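Solute-binding protein (Thermoactinomyces vulgaris, PDB 2ZYO) binds maltotetraose between its domains and probably delivers maltodextrins and cyclodextrins, as a membrane-attached lipoprotein, to a carbohydrate transporter. Local coordinates at residues L85-V99 against K113-P125. Residues are numbered along the deposited sequence; the frame is centred on the assembly and turned at random.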
# COMPACT_ATOMS: atom_id res chain seq x y z
N LEU A 85 0.29 -6.35 -9.85
CA LEU A 85 0.18 -7.80 -10.02
C LEU A 85 -0.58 -8.18 -11.30
O LEU A 85 -0.19 -9.11 -12.00
CB LEU A 85 -0.50 -8.44 -8.80
CG LEU A 85 -0.58 -9.97 -8.73
CD1 LEU A 85 0.81 -10.58 -8.63
CD2 LEU A 85 -1.44 -10.39 -7.54
N GLY A 86 -1.66 -7.45 -11.58
CA GLY A 86 -2.49 -7.70 -12.76
C GLY A 86 -1.72 -7.65 -14.06
O GLY A 86 -1.86 -8.54 -14.90
N GLU A 87 -0.90 -6.62 -14.21
CA GLU A 87 -0.02 -6.47 -15.37
C GLU A 87 0.91 -7.67 -15.52
O GLU A 87 1.10 -8.19 -16.61
CB GLU A 87 0.80 -5.18 -15.26
CG GLU A 87 0.01 -3.90 -15.48
CD GLU A 87 0.67 -2.68 -14.86
OE1 GLU A 87 1.87 -2.44 -15.11
OE2 GLU A 87 -0.02 -1.95 -14.12
N ALA A 88 1.49 -8.11 -14.40
CA ALA A 88 2.43 -9.23 -14.38
C ALA A 88 1.76 -10.56 -14.74
O ALA A 88 2.33 -11.35 -15.50
CB ALA A 88 3.11 -9.32 -13.03
N VAL A 89 0.58 -10.79 -14.19
CA VAL A 89 -0.15 -12.05 -14.41
C VAL A 89 -0.64 -12.18 -15.86
O VAL A 89 -0.43 -13.22 -16.49
CB VAL A 89 -1.33 -12.21 -13.41
CG1 VAL A 89 -2.22 -13.39 -13.79
CG2 VAL A 89 -0.81 -12.39 -11.99
N THR A 90 -1.26 -11.12 -16.37
CA THR A 90 -1.81 -11.12 -17.73
C THR A 90 -0.74 -11.26 -18.81
O THR A 90 -0.99 -11.83 -19.87
CB THR A 90 -2.68 -9.87 -18.01
OG1 THR A 90 -1.92 -8.68 -17.75
CG2 THR A 90 -3.92 -9.87 -17.12
N LYS A 91 0.46 -10.74 -18.53
CA LYS A 91 1.59 -10.81 -19.46
C LYS A 91 2.41 -12.10 -19.29
O LYS A 91 3.39 -12.32 -20.01
CB LYS A 91 2.50 -9.59 -19.30
CG LYS A 91 1.84 -8.26 -19.66
CD LYS A 91 1.87 -7.98 -21.16
CE LYS A 91 1.06 -6.73 -21.50
NZ LYS A 91 1.61 -5.50 -20.86
N GLY A 92 2.00 -12.93 -18.34
CA GLY A 92 2.61 -14.25 -18.13
C GLY A 92 3.98 -14.21 -17.49
O GLY A 92 4.81 -15.10 -17.74
N LEU A 93 4.23 -13.19 -16.67
CA LEU A 93 5.50 -13.07 -15.94
C LEU A 93 5.55 -13.98 -14.73
O LEU A 93 6.63 -14.43 -14.32
CB LEU A 93 5.73 -11.63 -15.49
CG LEU A 93 6.50 -10.68 -16.41
CD1 LEU A 93 6.65 -9.34 -15.73
CD2 LEU A 93 7.86 -11.25 -16.77
N LEU A 94 4.38 -14.23 -14.14
CA LEU A 94 4.29 -14.99 -12.90
C LEU A 94 3.44 -16.23 -13.08
O LEU A 94 2.53 -16.27 -13.91
CB LEU A 94 3.70 -14.12 -11.79
CG LEU A 94 4.40 -12.79 -11.47
CD1 LEU A 94 3.62 -12.04 -10.41
CD2 LEU A 94 5.85 -12.98 -11.04
N GLN A 95 3.74 -17.26 -12.29
CA GLN A 95 2.91 -18.45 -12.22
C GLN A 95 2.34 -18.58 -10.81
O GLN A 95 2.95 -18.09 -9.85
CB GLN A 95 3.71 -19.70 -12.61
CG GLN A 95 4.94 -19.97 -11.76
CD GLN A 95 5.61 -21.28 -12.14
OE1 GLN A 95 4.99 -22.34 -12.11
NE2 GLN A 95 6.89 -21.21 -12.48
N PRO A 96 1.17 -19.22 -10.67
CA PRO A 96 0.58 -19.34 -9.33
C PRO A 96 1.45 -20.17 -8.40
O PRO A 96 2.23 -21.00 -8.86
CB PRO A 96 -0.74 -20.09 -9.60
CG PRO A 96 -1.01 -19.91 -11.05
CD PRO A 96 0.33 -19.86 -11.70
N ILE A 97 1.32 -19.93 -7.10
CA ILE A 97 1.91 -20.82 -6.11
C ILE A 97 0.86 -21.82 -5.64
O ILE A 97 -0.34 -21.52 -5.61
CB ILE A 97 2.55 -20.08 -4.90
CG1 ILE A 97 1.54 -19.16 -4.21
CG2 ILE A 97 3.79 -19.32 -5.35
CD1 ILE A 97 1.95 -18.76 -2.79
N GLN A 98 1.32 -23.02 -5.30
CA GLN A 98 0.45 -24.06 -4.81
C GLN A 98 0.80 -24.37 -3.36
O GLN A 98 1.77 -25.08 -3.07
CB GLN A 98 0.53 -25.31 -5.69
CG GLN A 98 0.02 -25.07 -7.11
CD GLN A 98 0.07 -26.31 -7.96
OE1 GLN A 98 1.11 -26.64 -8.54
NE2 GLN A 98 -1.06 -27.00 -8.06
N VAL A 99 0.03 -23.78 -2.45
CA VAL A 99 0.15 -24.03 -1.02
C VAL A 99 -1.22 -24.34 -0.44
O VAL A 99 -2.24 -23.94 -1.00
CB VAL A 99 0.79 -22.82 -0.26
CG1 VAL A 99 2.22 -22.58 -0.73
CG2 VAL A 99 -0.05 -21.55 -0.42
N LYS A 113 -5.79 -11.59 0.04
CA LYS A 113 -6.64 -11.17 -1.07
C LYS A 113 -5.87 -10.30 -2.06
O LYS A 113 -6.07 -10.40 -3.27
CB LYS A 113 -7.88 -10.42 -0.56
CG LYS A 113 -8.88 -11.30 0.17
CD LYS A 113 -10.12 -10.51 0.56
CE LYS A 113 -10.98 -11.28 1.56
NZ LYS A 113 -11.45 -12.59 1.05
N ALA A 114 -4.97 -9.47 -1.54
CA ALA A 114 -4.13 -8.60 -2.36
C ALA A 114 -3.21 -9.39 -3.29
O ALA A 114 -2.82 -8.89 -4.35
CB ALA A 114 -3.31 -7.66 -1.49
N LEU A 115 -2.87 -10.62 -2.90
CA LEU A 115 -1.95 -11.45 -3.68
C LEU A 115 -2.66 -12.51 -4.52
O LEU A 115 -2.02 -13.36 -5.15
CB LEU A 115 -0.88 -12.07 -2.77
CG LEU A 115 -0.06 -11.10 -1.91
CD1 LEU A 115 1.04 -11.85 -1.18
CD2 LEU A 115 0.54 -9.95 -2.73
N THR A 116 -3.99 -12.45 -4.51
CA THR A 116 -4.83 -13.34 -5.31
C THR A 116 -5.29 -12.59 -6.56
O THR A 116 -5.60 -11.40 -6.50
CB THR A 116 -6.04 -13.83 -4.48
OG1 THR A 116 -5.57 -14.52 -3.32
CG2 THR A 116 -6.92 -14.77 -5.29
N TYR A 117 -5.31 -13.30 -7.68
CA TYR A 117 -5.72 -12.72 -8.96
C TYR A 117 -6.36 -13.77 -9.86
O TYR A 117 -5.78 -14.83 -10.09
CB TYR A 117 -4.52 -12.08 -9.66
CG TYR A 117 -4.91 -11.07 -10.71
CD1 TYR A 117 -5.11 -9.73 -10.36
CD2 TYR A 117 -5.10 -11.44 -12.04
CE1 TYR A 117 -5.48 -8.79 -11.31
CE2 TYR A 117 -5.47 -10.51 -13.00
CZ TYR A 117 -5.66 -9.19 -12.63
OH TYR A 117 -6.02 -8.25 -13.57
N GLY A 118 -7.55 -13.47 -10.35
CA GLY A 118 -8.29 -14.38 -11.23
C GLY A 118 -8.52 -15.77 -10.64
O GLY A 118 -8.46 -16.77 -11.36
N GLY A 119 -8.76 -15.82 -9.33
CA GLY A 119 -9.02 -17.08 -8.63
C GLY A 119 -7.79 -17.94 -8.36
O GLY A 119 -7.92 -19.14 -8.10
N LYS A 120 -6.61 -17.32 -8.44
CA LYS A 120 -5.35 -18.02 -8.18
C LYS A 120 -4.45 -17.19 -7.27
O LYS A 120 -4.49 -15.96 -7.30
CB LYS A 120 -4.63 -18.34 -9.50
CG LYS A 120 -5.41 -19.27 -10.43
CD LYS A 120 -4.66 -19.58 -11.71
CE LYS A 120 -5.44 -20.57 -12.57
NZ LYS A 120 -4.69 -21.00 -13.78
N LEU A 121 -3.64 -17.88 -6.47
CA LEU A 121 -2.72 -17.22 -5.54
C LEU A 121 -1.34 -17.09 -6.16
O LEU A 121 -0.79 -18.05 -6.70
CB LEU A 121 -2.64 -18.01 -4.23
CG LEU A 121 -1.76 -17.41 -3.12
CD1 LEU A 121 -2.29 -16.06 -2.66
CD2 LEU A 121 -1.66 -18.38 -1.95
N TYR A 122 -0.76 -15.89 -6.07
CA TYR A 122 0.53 -15.60 -6.71
C TYR A 122 1.70 -15.34 -5.77
O TYR A 122 2.84 -15.18 -6.22
CB TYR A 122 0.37 -14.47 -7.74
CG TYR A 122 -0.37 -14.96 -8.95
CD1 TYR A 122 0.31 -15.56 -10.00
CD2 TYR A 122 -1.76 -14.86 -9.02
CE1 TYR A 122 -0.37 -16.03 -11.12
CE2 TYR A 122 -2.45 -15.34 -10.13
CZ TYR A 122 -1.75 -15.92 -11.17
OH TYR A 122 -2.43 -16.39 -12.26
N GLY A 123 1.44 -15.32 -4.47
CA GLY A 123 2.54 -15.12 -3.54
C GLY A 123 2.18 -15.14 -2.07
O GLY A 123 1.01 -15.31 -1.70
N LEU A 124 3.21 -14.98 -1.25
CA LEU A 124 3.07 -14.88 0.20
C LEU A 124 3.61 -13.52 0.64
O LEU A 124 4.60 -13.03 0.09
CB LEU A 124 3.79 -16.04 0.90
CG LEU A 124 3.25 -17.45 0.61
CD1 LEU A 124 4.09 -18.50 1.32
CD2 LEU A 124 1.77 -17.59 0.98
N PRO A 125 2.94 -12.89 1.62
CA PRO A 125 3.26 -11.50 1.94
C PRO A 125 4.43 -11.30 2.90
O PRO A 125 4.69 -12.15 3.76
CB PRO A 125 1.97 -10.99 2.59
CG PRO A 125 1.41 -12.20 3.27
CD PRO A 125 1.83 -13.40 2.45
O HOH W 1 3.73 -15.72 -8.65
O HOH W 2 -2.84 -20.74 -6.76
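Two tyrosine rings of 113-125 receive helix 85-90 through CH-pi contacts. V89 CG2 stands over the centre of the Y122 ring, 3.6 Å from its centroid and 6° off the normal. V89 CG1 reaches the Y122 OH at 3.4 Å. G86 lays its CA over one face of the Y117 ring, 3.9 Å from the centroid.

Around the rings, the apolar methyls of L85 diverge, CD1 to Y122 CB and CD2 to the A114 and L115 carbonyls and Y117 CB. P96 lies alongside Y122, and its CG touches both that ring and K120 CD (3.7 Å). I97 holds CG1 between its backbone N and carbonyl carbon (chi1 56°), which directs CD1 to L121 CD2 (3.7 Å) and L124 CG; V99 CG2 closes on the same L121 methyl.

Between the two segments the polar links run through backbone atoms: I97 N donates to L121 O (2.9 Å, 152° at the hydrogen), one water joins I97 O to L121 N, and another lies within hydrogen-bonding distance of Q95 O and Y122 O, with more acceptors nearby than protons. Shortening Y122 to an alanine removes the face under V89 CG2 and the flank beside P96, and would probably leave a gap between helix 85-90 and residues 95-97.

Strand 278-287 takes backbone bonds from both segments, at Q95 and L124. A type I' turn from Y117 to K120 makes 116-121 a tight hairpin, against which helix 85-90 and the following chain pack. The chemistry is thus that of a hydrophobic seam beside the central mixed sheet of the solute-binding-protein fold, with one direct backbone bond and a water-mediated link among its apolar contacts.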